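Local coordinates for protein putative thioesterase II (Thermobifida fusca, PDB 3BBJ) that probably hydrolyses acyl-CoA or related acyl thioesters, as a putative thioesterase II built from two hotdog domains, at residues P122-P127 with D252-R257; P157-A162 with P172-Y177; Y177-L180 with G186-K189; L197-L202 with A262-L267; P203-L208 with F235-A240. All coordinates share one frame; numbering follows the deposited sequence.

All five contacts lie in the C-terminal hotdog domain and gather on strands that neighbour one another in the order 260-269, 246-254, 233-243, 173-180. Contact 1 lays the loop 122-127 on strand 246-254, and contacts 2, 3 and 5 are nested within the chain it closes; contact 4 crosses it, since strand 260-269 follows. Contacts 2 and 3 share Tyr177 on strand 173-180, yet their centres are 19 Å apart. Contacts 2 and 5 are nearer, with centres 9 Å apart, joined by backbone bonds between strands 173-180 and 233-243. Contact 5 is nested within contact 4, their centres 10 Å apart. Together they fasten helices and loops to the strands of one domain.

Contact 1. Residues P122-P127 with D252-R257; sequences PQPAIP and DLWDAR
Gln123 lies over one face of the Trp254 indole, and Pro124 follows it along the same ring system. The CG methylene of Gln123 sits 3.4 Å from the centroid of the five-membered ring, only 1° off the ring normal, a CH-pi contact made squarely over the pyrrole. Its CB adds a second touch, 3.6 Å from Trp254 NE1. Farther out along the side chain, Gln123 OE1 passes 3.8 Å from Trp254 CB, with the amide plane turned 48° from the indole. Pro124 meets the benzo half obliquely: its CD comes within 3.3 Å of Trp254 CZ2, and CG lies a little farther off, near CH2.

The glutamine is held in place from its own segment. With CG anti to the backbone N (chi1 -180°) and the chain extended beyond it, the amide runs forward beside Pro124, where Gln123 NE2 donates to Pro124 O over 3.0 Å. That bond arrives nearly along the C=O axis and pins the amide end, while the aliphatic part of the side chain does the packing. Across the interface the contact is thus CH-pi and van der Waals packing.

Just beyond Trp254, Asp255 OD2 forms a salt bridge with Arg259, and OD1 weakly accepts from Arg257 N. The loop 122-127 covers the end of strand 246-254 in the C-terminal hotdog domain, where Trp254 lies between strands 233-243 and 260-269. Its ring also packs on Arg236 and Leu260 from those two neighbours, while Leu253 points to the other side of the strand, against Leu195 and Ala198 of helix 191-198.

Contact 2. Residues P157-A162 with P172-Y177; sequences PDSYAA and PELCGY
Ser159, on the first turn of helix 157-163, meets strand 173-180 of the C-terminal hotdog domain around Leu174 and Cys175. The two elements run at 127° to each other, with their axes 7.3 Å apart at closest approach. Ser159 and Leu174 are the nearest pair of backbones, their CA atoms separated by 5.1 Å.

Along the strand the first touch is light: the carbonyl O of Glu173 lies 4.0 Å from Ser159 OG. Leu174 follows with the main apolar contact. Its CD2 methyl reaches 3.7 Å from Ser159 CB and lies about as close to the serine carbonyl O, so one branch of the leucine rests against the start of the helix. At Cys175 the interaction becomes polar, its backbone N donating to Ser159 OG over 3.0 Å at an N-H...O angle of 157°. The cysteine sulfur stays at the side of this bond, SG lying 4.0 Å from the hydroxyl oxygen. Gly176 then takes backbone angles at which a CB would collide with the preceding carbonyl O, before the strand goes on to Tyr177, whose hydroxyl bonds to Pro127 O.

The serine oxygen stands beside its own backbone N (chi1 -61°) and faces the strand; Ser156 OG, from the residue just before the helix, is its further hydrogen-bond partner. Cys175 also has a backbone bond to Ser156, just after neighbouring strand 151-155. A single buried hydroxyl thus ties the N-terminal turn of the helix to the strand, accepting a backbone N-H while linked to the serine just ahead of the helix.

Contact 3. Residues Y177-L180 with G186-K189; sequences YVDL and GSAK
Asp179 and Ser187 reach each other because both side chains extend opposite their own backbone nitrogens, at chi1 -154° and -172°. They close the loop that leads from strand 173-180 of the C-terminal hotdog domain to helix 191-198. The carboxylate of Asp179 spans two successive residues of that loop, one oxygen to each.

Asp179 OD2 accepts from Ser187 OG over 2.7 Å, through its syn lone pair, the side that faces the other carboxylate oxygen. OD1 takes the backbone N-H of Ala188; this bond is straight, at 169°, but long and weak at 3.3 Å. The same OD1 also accepts from Leu180 N on its own strand over 2.8 Å, that donor coming from the anti side and lying out of the carboxylate plane. Two good donors and one weak one should restrict the rotation of this buried acid, and the bonds would probably help to stabilise its negative charge.

Next to the polar grip, Leu180 supplies the apolar part. Its CB lies 3.6 Å from the carbonyl O of Gly186, which has a positive phi as the loop turns back. Phe194 of helix 191-198 packs on Asp179, Leu180 and Ala188 alike, and Phe8 of the N-terminal helix 7-11 touches Leu180, so the loop and strand end are covered by two helices. The leucine branches beyond CB, and it is one methyl that meets the loop: Leu180 CD1 lies 3.6 Å from Ala188 CA and 3.7 Å from Ala188 CB.

Contact 4. Residues L197-L202 with A262-L267; sequences LAVDAL and AQSRQL
The C-terminal part of helix 191-198 and the turn there pack against strand 260-269, within the C-terminal hotdog domain. A type I beta turn from Ala198 to Ala201 presents Val199 and Asp200 to the strand. Val199 packs on it, its CB 3.6 Å from Ser264 OG; the apolar pair is Val199 CG1 with Ala262 CB at 4.4 Å.

Two residues beyond Ser264, Gln266 supplies the polar link. Its NE2 donates to Asp200 OD1 over 3.0 Å, with a bent N-H...O angle of 133°. Asp200 reaches it with CG opposite its backbone N (chi1 -165°). The acceptor lies in the plane of the glutamine amide, but the amide nitrogen stands above the carboxylate, 47° out of its plane, and the two side chains cross at about a right angle. A water adds a second bridge: it donates to Val199 O at 2.7 Å and accepts from Gln266 NE2 at 2.9 Å. The amide nitrogen thus serves both the acid and the water, while Gln266 OE1 bonds to Thr217 OG1, which fixes the flip of the amide.

Asp200 OD2 accepts from Gly39 N at the start of helix 38-51, in the N-terminal half. Alternate residues Gln263 and Arg265 point away toward the second subunit. The turn thus seats the short helix against the curved antiparallel sheet, the helix-on-sheet packing of the hotdog fold.

Contact 5. Residues P203-L208 with F235-A240; sequences PPIVSL and FRSTCA
Ile205 packs on strand 233-243 of the C-terminal hotdog domain from a short 3-10 segment, 205-208. Van der Waals contact carries most of the interface, and both gamma branches of the isoleucine take part. CG2 lies 3.7 Å from Cys239 CB. The CG1 branch, placed opposite the backbone N (chi1 -163°), runs over the strand, where CG1 is 4.0 Å from Thr238 C and its terminal CD1 comes 3.6 Å from Ser237 O. Leu174 of the adjoining strand 173-180 also touches Ile205.

Hydrogen bonding is indirect across the contact and direct within the turn that leads into the 3-10 segment. Pro204 O accepts from both Ser207 N and Ser207 OG, the hydroxyl arriving almost in line with the carbonyl at 2.7 Å, so the turn that presents Ile205 is doubly closed. Its start is also held by Glu249 of strand 246-254, which accepts from Ile205 N. At the far end of the strand segment, Ala240 makes backbone hydrogen bonds to the second subunit. Between the two segments, a water joins Pro203 to Ser237: it donates to Pro203 O at 2.6 Å and lies 2.8 Å from Ser237 OG.

Contact 1. Residues P122-P127 with D252-R257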
# COMPACT_ATOMS: atom_id res chain seq x y z
N PRO A 122 -12.10 16.25 -5.29
CA PRO A 122 -13.15 16.50 -4.30
C PRO A 122 -13.49 15.26 -3.48
O PRO A 122 -13.32 14.13 -3.96
CB PRO A 122 -14.35 16.86 -5.17
CG PRO A 122 -14.10 16.10 -6.43
CD PRO A 122 -12.63 16.27 -6.67
N GLN A 123 -13.97 15.47 -2.25
CA GLN A 123 -14.46 14.37 -1.45
C GLN A 123 -15.72 13.87 -2.15
O GLN A 123 -16.52 14.68 -2.62
CB GLN A 123 -14.82 14.80 -0.02
CG GLN A 123 -15.34 13.63 0.84
CD GLN A 123 -16.22 14.06 1.98
OE1 GLN A 123 -15.81 14.83 2.86
NE2 GLN A 123 -17.43 13.52 2.00
N PRO A 124 -15.89 12.54 -2.24
CA PRO A 124 -17.13 12.04 -2.83
C PRO A 124 -18.35 12.42 -1.96
O PRO A 124 -18.22 12.61 -0.75
CB PRO A 124 -16.92 10.52 -2.89
CG PRO A 124 -15.88 10.24 -1.85
CD PRO A 124 -14.99 11.44 -1.83
N ALA A 125 -19.51 12.55 -2.59
CA ALA A 125 -20.72 12.93 -1.86
C ALA A 125 -21.10 11.87 -0.83
O ALA A 125 -21.38 10.72 -1.18
CB ALA A 125 -21.88 13.16 -2.82
N ILE A 126 -21.08 12.27 0.44
CA ILE A 126 -21.52 11.42 1.55
C ILE A 126 -22.59 12.20 2.32
O ILE A 126 -22.38 13.38 2.62
CB ILE A 126 -20.38 11.05 2.53
CG1 ILE A 126 -19.23 10.37 1.77
CG2 ILE A 126 -20.91 10.15 3.62
CD1 ILE A 126 -18.17 9.76 2.67
N PRO A 127 -23.73 11.57 2.63
CA PRO A 127 -24.78 12.24 3.38
C PRO A 127 -24.28 12.73 4.73
O PRO A 127 -23.37 12.13 5.29
CB PRO A 127 -25.81 11.14 3.60
CG PRO A 127 -25.56 10.13 2.56
CD PRO A 127 -24.11 10.19 2.26
N ASP A 252 -10.53 5.30 2.43
CA ASP A 252 -10.08 6.69 2.47
C ASP A 252 -10.83 7.37 3.61
O ASP A 252 -12.00 7.05 3.87
CB ASP A 252 -10.32 7.38 1.13
CG ASP A 252 -9.54 6.71 -0.01
OD1 ASP A 252 -8.32 6.52 0.14
OD2 ASP A 252 -10.15 6.34 -1.03
N LEU A 253 -10.14 8.27 4.30
CA LEU A 253 -10.73 9.03 5.38
C LEU A 253 -10.55 10.53 5.14
O LEU A 253 -9.47 10.99 4.75
CB LEU A 253 -10.07 8.65 6.71
CG LEU A 253 -10.09 7.20 7.18
CD1 LEU A 253 -9.28 7.01 8.50
CD2 LEU A 253 -11.51 6.72 7.35
N TRP A 254 -11.63 11.28 5.37
CA TRP A 254 -11.64 12.74 5.29
C TRP A 254 -12.04 13.30 6.65
O TRP A 254 -12.72 12.63 7.44
CB TRP A 254 -12.66 13.24 4.27
CG TRP A 254 -12.39 12.88 2.86
CD1 TRP A 254 -11.88 13.69 1.88
CD2 TRP A 254 -12.64 11.62 2.24
NE1 TRP A 254 -11.79 13.00 0.69
CE2 TRP A 254 -12.25 11.73 0.89
CE3 TRP A 254 -13.15 10.41 2.70
CZ2 TRP A 254 -12.35 10.66 -0.01
CZ3 TRP A 254 -13.26 9.35 1.81
CH2 TRP A 254 -12.86 9.48 0.47
N ASP A 255 -11.65 14.54 6.90
CA ASP A 255 -12.00 15.19 8.16
C ASP A 255 -13.30 16.00 8.03
O ASP A 255 -13.90 16.06 6.95
CB ASP A 255 -10.84 16.08 8.66
CG ASP A 255 -10.67 17.38 7.85
OD1 ASP A 255 -11.32 17.60 6.80
OD2 ASP A 255 -9.83 18.20 8.29
N ALA A 256 -13.71 16.60 9.15
CA ALA A 256 -14.88 17.48 9.21
C ALA A 256 -14.91 18.52 8.09
O ALA A 256 -15.98 18.88 7.61
CB ALA A 256 -14.93 18.20 10.59
N ARG A 257 -13.74 18.99 7.68
CA ARG A 257 -13.63 20.04 6.66
C ARG A 257 -13.60 19.51 5.24
O ARG A 257 -13.50 20.30 4.30
CB ARG A 257 -12.36 20.86 6.90
CG ARG A 257 -12.32 21.49 8.28
CD ARG A 257 -10.91 21.67 8.79
NE ARG A 257 -10.15 22.58 7.94
CZ ARG A 257 -8.90 22.95 8.18
NH1 ARG A 257 -8.25 22.51 9.26
NH2 ARG A 257 -8.30 23.78 7.33

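Contact 2. Residues P157-A162 with P172-Y177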
# COMPACT_ATOMS: atom_id res chain seq x y z
N PRO A 157 -27.49 5.64 4.37
CA PRO A 157 -28.62 4.74 4.16
C PRO A 157 -28.33 3.60 3.17
O PRO A 157 -28.68 2.45 3.42
CB PRO A 157 -29.71 5.67 3.62
CG PRO A 157 -29.40 6.98 4.20
CD PRO A 157 -27.90 7.05 4.20
N ASP A 158 -27.69 3.92 2.06
CA ASP A 158 -27.36 2.88 1.09
C ASP A 158 -26.38 1.86 1.66
O ASP A 158 -26.45 0.67 1.33
CB ASP A 158 -26.78 3.49 -0.19
CG ASP A 158 -27.83 4.16 -1.04
OD1 ASP A 158 -29.03 3.92 -0.79
OD2 ASP A 158 -27.45 4.90 -1.97
N SER A 159 -25.44 2.32 2.49
CA SER A 159 -24.47 1.41 3.09
C SER A 159 -25.14 0.49 4.11
O SER A 159 -24.86 -0.72 4.16
CB SER A 159 -23.34 2.20 3.75
OG SER A 159 -22.68 2.96 2.77
N TYR A 160 -26.04 1.06 4.91
CA TYR A 160 -26.82 0.28 5.86
C TYR A 160 -27.63 -0.76 5.11
O TYR A 160 -27.61 -1.94 5.44
CB TYR A 160 -27.78 1.16 6.66
CG TYR A 160 -28.52 0.42 7.77
CD1 TYR A 160 -29.56 -0.47 7.47
CD2 TYR A 160 -28.18 0.61 9.11
CE1 TYR A 160 -30.23 -1.16 8.49
CE2 TYR A 160 -28.86 -0.05 10.13
CZ TYR A 160 -29.88 -0.94 9.81
OH TYR A 160 -30.54 -1.60 10.84
N ALA A 161 -28.35 -0.30 4.09
CA ALA A 161 -29.16 -1.20 3.27
C ALA A 161 -28.33 -2.35 2.75
O ALA A 161 -28.78 -3.49 2.71
CB ALA A 161 -29.82 -0.44 2.08
N ALA A 162 -27.10 -2.05 2.36
CA ALA A 162 -26.19 -3.07 1.83
C ALA A 162 -25.81 -4.10 2.89
O ALA A 162 -25.89 -5.30 2.66
CB ALA A 162 -24.94 -2.40 1.27
N PRO A 172 -19.46 -2.93 -4.64
CA PRO A 172 -19.14 -2.91 -3.22
C PRO A 172 -18.63 -1.55 -2.78
O PRO A 172 -17.56 -1.13 -3.21
CB PRO A 172 -18.03 -3.95 -3.11
CG PRO A 172 -17.36 -3.94 -4.44
CD PRO A 172 -18.43 -3.63 -5.42
N GLU A 173 -19.39 -0.87 -1.94
CA GLU A 173 -19.02 0.44 -1.46
C GLU A 173 -19.69 0.75 -0.12
O GLU A 173 -20.90 0.59 0.03
CB GLU A 173 -19.41 1.49 -2.50
CG GLU A 173 -19.11 2.95 -2.09
CD GLU A 173 -19.32 3.96 -3.22
OE1 GLU A 173 -18.75 3.75 -4.33
OE2 GLU A 173 -20.02 4.99 -2.99
N LEU A 174 -18.91 1.18 0.86
CA LEU A 174 -19.49 1.63 2.12
C LEU A 174 -19.01 3.03 2.39
O LEU A 174 -17.91 3.39 2.01
CB LEU A 174 -19.12 0.70 3.29
CG LEU A 174 -19.64 -0.73 3.21
CD1 LEU A 174 -18.87 -1.66 4.16
CD2 LEU A 174 -21.13 -0.78 3.50
N CYS A 175 -19.85 3.84 3.02
CA CYS A 175 -19.43 5.16 3.45
C CYS A 175 -20.25 5.65 4.64
O CYS A 175 -21.29 5.08 5.01
CB CYS A 175 -19.49 6.16 2.31
SG CYS A 175 -21.13 6.47 1.71
N GLY A 176 -19.76 6.71 5.24
CA GLY A 176 -20.37 7.22 6.43
C GLY A 176 -19.33 7.88 7.29
O GLY A 176 -18.37 8.44 6.77
N TYR A 177 -19.53 7.81 8.60
CA TYR A 177 -18.66 8.44 9.57
C TYR A 177 -18.20 7.43 10.61
O TYR A 177 -18.93 6.52 10.98
CB TYR A 177 -19.39 9.63 10.21
CG TYR A 177 -19.86 10.62 9.17
CD1 TYR A 177 -20.99 10.35 8.40
CD2 TYR A 177 -19.14 11.79 8.91
CE1 TYR A 177 -21.42 11.22 7.43
CE2 TYR A 177 -19.55 12.67 7.92
CZ TYR A 177 -20.70 12.38 7.18
OH TYR A 177 -21.14 13.24 6.21

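Contact 3. Residues Y177-L180 with G186-K189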
# COMPACT_ATOMS: atom_id res chain seq x y z
N TYR A 177 -19.53 7.81 8.60
CA TYR A 177 -18.66 8.44 9.57
C TYR A 177 -18.20 7.43 10.61
O TYR A 177 -18.93 6.52 10.98
CB TYR A 177 -19.39 9.63 10.21
CG TYR A 177 -19.86 10.62 9.17
CD1 TYR A 177 -20.99 10.35 8.40
CD2 TYR A 177 -19.14 11.79 8.91
CE1 TYR A 177 -21.42 11.22 7.43
CE2 TYR A 177 -19.55 12.67 7.92
CZ TYR A 177 -20.70 12.38 7.18
OH TYR A 177 -21.14 13.24 6.21
N VAL A 178 -16.97 7.61 11.08
CA VAL A 178 -16.39 6.74 12.10
C VAL A 178 -15.62 7.55 13.11
O VAL A 178 -15.02 8.58 12.77
CB VAL A 178 -15.44 5.71 11.49
CG1 VAL A 178 -14.25 6.40 10.69
CG2 VAL A 178 -14.94 4.77 12.58
N ASP A 179 -15.63 7.08 14.35
CA ASP A 179 -14.90 7.70 15.46
C ASP A 179 -14.85 6.69 16.60
O ASP A 179 -15.54 5.67 16.55
CB ASP A 179 -15.63 8.98 15.92
CG ASP A 179 -14.70 10.00 16.58
OD1 ASP A 179 -13.56 9.65 17.00
OD2 ASP A 179 -15.11 11.18 16.67
N LEU A 180 -14.03 6.97 17.60
CA LEU A 180 -14.06 6.21 18.85
C LEU A 180 -15.46 6.32 19.48
O LEU A 180 -16.15 7.32 19.31
CB LEU A 180 -13.01 6.75 19.83
CG LEU A 180 -11.53 6.60 19.41
CD1 LEU A 180 -10.61 7.31 20.39
CD2 LEU A 180 -11.19 5.12 19.32
N GLY A 186 -15.96 9.25 24.09
CA GLY A 186 -16.15 10.27 23.07
C GLY A 186 -15.05 10.29 22.01
O GLY A 186 -14.14 9.45 22.01
N SER A 187 -15.14 11.29 21.13
CA SER A 187 -14.19 11.48 20.03
C SER A 187 -12.73 11.44 20.45
O SER A 187 -12.36 11.89 21.52
CB SER A 187 -14.44 12.82 19.33
OG SER A 187 -13.65 12.93 18.16
N ALA A 188 -11.90 10.91 19.56
CA ALA A 188 -10.45 10.85 19.76
C ALA A 188 -9.87 12.21 20.16
O ALA A 188 -10.13 13.24 19.50
CB ALA A 188 -9.78 10.37 18.46
N LYS A 189 -9.06 12.22 21.22
CA LYS A 189 -8.33 13.45 21.59
C LYS A 189 -7.24 13.77 20.57
O LYS A 189 -7.10 14.92 20.13
CB LYS A 189 -7.71 13.37 23.00
CG LYS A 189 -8.33 14.32 24.01
CD LYS A 189 -9.73 13.92 24.49
CE LYS A 189 -9.69 13.05 25.74
NZ LYS A 189 -11.01 13.08 26.43

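Contact 4. Residues L197-L202 with A262-L267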
# COMPACT_ATOMS: atom_id res chain seq x y z
N LEU A 197 -6.09 2.83 13.66
CA LEU A 197 -7.25 2.00 14.03
C LEU A 197 -8.41 2.26 13.08
O LEU A 197 -9.07 1.32 12.61
CB LEU A 197 -7.70 2.25 15.48
CG LEU A 197 -9.00 1.54 15.94
CD1 LEU A 197 -8.93 0.05 15.72
CD2 LEU A 197 -9.29 1.81 17.40
N ALA A 198 -8.67 3.53 12.82
CA ALA A 198 -9.77 3.96 11.94
C ALA A 198 -9.76 3.26 10.59
O ALA A 198 -10.78 2.79 10.13
CB ALA A 198 -9.72 5.47 11.75
N VAL A 199 -8.59 3.15 9.97
CA VAL A 199 -8.48 2.55 8.64
C VAL A 199 -8.90 1.07 8.63
O VAL A 199 -9.19 0.51 7.57
CB VAL A 199 -7.02 2.65 8.06
CG1 VAL A 199 -6.51 4.06 8.11
CG2 VAL A 199 -6.07 1.78 8.82
N ASP A 200 -8.88 0.43 9.81
CA ASP A 200 -9.27 -0.97 9.98
C ASP A 200 -10.45 -1.12 10.94
O ASP A 200 -10.64 -2.19 11.51
CB ASP A 200 -8.10 -1.81 10.53
CG ASP A 200 -8.33 -3.32 10.39
OD1 ASP A 200 -8.91 -3.76 9.37
OD2 ASP A 200 -7.92 -4.08 11.28
N ALA A 201 -11.23 -0.06 11.12
CA ALA A 201 -12.34 -0.12 12.08
C ALA A 201 -13.71 -0.33 11.44
O ALA A 201 -14.74 -0.18 12.13
CB ALA A 201 -12.34 1.16 12.95
N LEU A 202 -13.74 -0.68 10.15
CA LEU A 202 -15.01 -0.83 9.42
C LEU A 202 -15.31 -2.28 9.04
O LEU A 202 -14.42 -3.13 9.09
CB LEU A 202 -14.98 0.01 8.15
CG LEU A 202 -14.37 1.40 8.17
CD1 LEU A 202 -13.97 1.78 6.73
CD2 LEU A 202 -15.34 2.42 8.81
N ALA A 262 -6.33 10.33 5.17
CA ALA A 262 -5.79 8.94 5.10
C ALA A 262 -6.21 8.21 3.83
O ALA A 262 -7.36 8.34 3.40
CB ALA A 262 -6.25 8.12 6.31
N GLN A 263 -5.28 7.45 3.26
CA GLN A 263 -5.51 6.57 2.11
C GLN A 263 -4.89 5.23 2.49
O GLN A 263 -3.68 5.14 2.72
CB GLN A 263 -4.81 7.05 0.85
CG GLN A 263 -5.33 8.34 0.25
CD GLN A 263 -4.49 8.78 -0.93
OE1 GLN A 263 -3.36 9.26 -0.76
NE2 GLN A 263 -5.04 8.65 -2.13
N SER A 264 -5.73 4.21 2.57
CA SER A 264 -5.35 2.90 3.05
C SER A 264 -5.77 1.85 2.04
O SER A 264 -6.82 1.95 1.43
CB SER A 264 -6.05 2.62 4.39
OG SER A 264 -5.62 1.41 5.01
N ARG A 265 -4.92 0.88 1.81
CA ARG A 265 -5.30 -0.29 1.05
C ARG A 265 -4.76 -1.51 1.83
O ARG A 265 -3.59 -1.53 2.22
CB ARG A 265 -4.78 -0.23 -0.42
CG ARG A 265 -5.24 -1.50 -1.24
CD ARG A 265 -4.90 -1.59 -2.77
NE ARG A 265 -5.32 -0.43 -3.58
CZ ARG A 265 -4.54 0.23 -4.45
NH1 ARG A 265 -3.28 -0.17 -4.68
NH2 ARG A 265 -5.01 1.28 -5.12
N GLN A 266 -5.63 -2.47 2.14
CA GLN A 266 -5.15 -3.77 2.67
C GLN A 266 -5.48 -4.90 1.70
O GLN A 266 -6.41 -4.78 0.87
CB GLN A 266 -5.65 -4.11 4.10
CG GLN A 266 -7.14 -4.33 4.29
CD GLN A 266 -7.48 -5.01 5.62
OE1 GLN A 266 -7.34 -6.22 5.76
NE2 GLN A 266 -7.98 -4.23 6.59
N LEU A 267 -4.70 -5.98 1.79
CA LEU A 267 -4.93 -7.22 1.03
C LEU A 267 -5.08 -8.37 2.02
O LEU A 267 -4.28 -8.54 2.94
CB LEU A 267 -3.76 -7.53 0.08
CG LEU A 267 -4.06 -8.58 -1.00
CD1 LEU A 267 -4.97 -7.96 -2.10
CD2 LEU A 267 -2.81 -9.19 -1.62
O HOH W 1 -8.98 -1.60 5.84

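Contact 5. Residues P203-L208 with F235-A240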
# COMPACT_ATOMS: atom_id res chain seq x y z
N PRO A 203 -16.58 -2.57 8.66
CA PRO A 203 -16.91 -3.94 8.25
C PRO A 203 -16.06 -4.34 7.06
O PRO A 203 -15.87 -3.53 6.15
CB PRO A 203 -18.39 -3.85 7.84
CG PRO A 203 -18.91 -2.65 8.48
CD PRO A 203 -17.76 -1.69 8.62
N PRO A 204 -15.48 -5.54 7.10
CA PRO A 204 -14.72 -5.99 5.95
C PRO A 204 -15.57 -5.90 4.67
O PRO A 204 -16.69 -6.40 4.64
CB PRO A 204 -14.36 -7.43 6.31
CG PRO A 204 -14.26 -7.41 7.79
CD PRO A 204 -15.39 -6.50 8.22
N ILE A 205 -15.02 -5.23 3.65
CA ILE A 205 -15.74 -4.97 2.40
C ILE A 205 -16.16 -6.27 1.66
O ILE A 205 -17.15 -6.31 0.91
CB ILE A 205 -14.90 -4.03 1.48
CG1 ILE A 205 -15.78 -3.41 0.39
CG2 ILE A 205 -13.69 -4.76 0.92
CD1 ILE A 205 -16.88 -2.53 0.92
N VAL A 206 -15.42 -7.34 1.90
CA VAL A 206 -15.68 -8.60 1.26
C VAL A 206 -17.03 -9.20 1.64
O VAL A 206 -17.60 -9.99 0.89
CB VAL A 206 -14.55 -9.64 1.56
CG1 VAL A 206 -14.50 -10.03 3.07
CG2 VAL A 206 -14.73 -10.86 0.70
N SER A 207 -17.55 -8.81 2.81
CA SER A 207 -18.82 -9.31 3.28
C SER A 207 -19.93 -8.96 2.31
O SER A 207 -20.92 -9.67 2.25
CB SER A 207 -19.11 -8.75 4.67
OG SER A 207 -19.25 -7.35 4.64
N LEU A 208 -19.76 -7.88 1.54
CA LEU A 208 -20.75 -7.45 0.55
C LEU A 208 -20.75 -8.25 -0.75
O LEU A 208 -21.62 -8.05 -1.58
CB LEU A 208 -20.50 -5.99 0.16
CG LEU A 208 -20.70 -4.96 1.26
CD1 LEU A 208 -20.37 -3.60 0.70
CD2 LEU A 208 -22.12 -5.03 1.81
N PHE A 235 -15.68 8.30 5.92
CA PHE A 235 -14.98 7.18 5.32
C PHE A 235 -15.66 6.70 4.07
O PHE A 235 -16.83 6.93 3.86
CB PHE A 235 -14.86 6.00 6.30
CG PHE A 235 -16.18 5.27 6.58
CD1 PHE A 235 -16.63 4.26 5.73
CD2 PHE A 235 -16.94 5.58 7.70
CE1 PHE A 235 -17.84 3.61 5.99
CE2 PHE A 235 -18.13 4.91 7.96
CZ PHE A 235 -18.59 3.94 7.10
N ARG A 236 -14.88 6.02 3.22
CA ARG A 236 -15.40 5.32 2.07
C ARG A 236 -14.54 4.10 1.90
O ARG A 236 -13.29 4.20 1.92
CB ARG A 236 -15.35 6.16 0.80
CG ARG A 236 -15.81 5.37 -0.44
CD ARG A 236 -15.42 5.98 -1.78
NE ARG A 236 -14.08 6.58 -1.75
CZ ARG A 236 -13.38 6.94 -2.82
NH1 ARG A 236 -13.85 6.72 -4.05
NH2 ARG A 236 -12.18 7.49 -2.64
N SER A 237 -15.20 2.95 1.72
CA SER A 237 -14.53 1.66 1.56
C SER A 237 -14.95 1.00 0.26
O SER A 237 -16.12 0.91 -0.01
CB SER A 237 -14.86 0.73 2.71
OG SER A 237 -14.14 -0.47 2.53
N THR A 238 -13.99 0.54 -0.53
CA THR A 238 -14.28 -0.06 -1.81
C THR A 238 -13.37 -1.26 -2.05
O THR A 238 -12.43 -1.50 -1.31
CB THR A 238 -14.13 0.96 -2.96
OG1 THR A 238 -12.76 1.30 -3.14
CG2 THR A 238 -14.91 2.21 -2.66
N CYS A 239 -13.69 -1.99 -3.11
CA CYS A 239 -12.99 -3.20 -3.48
C CYS A 239 -13.09 -3.35 -4.99
O CYS A 239 -14.18 -3.20 -5.55
CB CYS A 239 -13.63 -4.41 -2.80
SG CYS A 239 -13.05 -6.00 -3.41
N ALA A 240 -11.96 -3.61 -5.64
CA ALA A 240 -11.93 -3.76 -7.10
C ALA A 240 -11.95 -5.22 -7.54
O ALA A 240 -12.41 -5.51 -8.64
CB ALA A 240 -10.72 -3.02 -7.71
O HOH W 2 -14.16 -1.95 4.93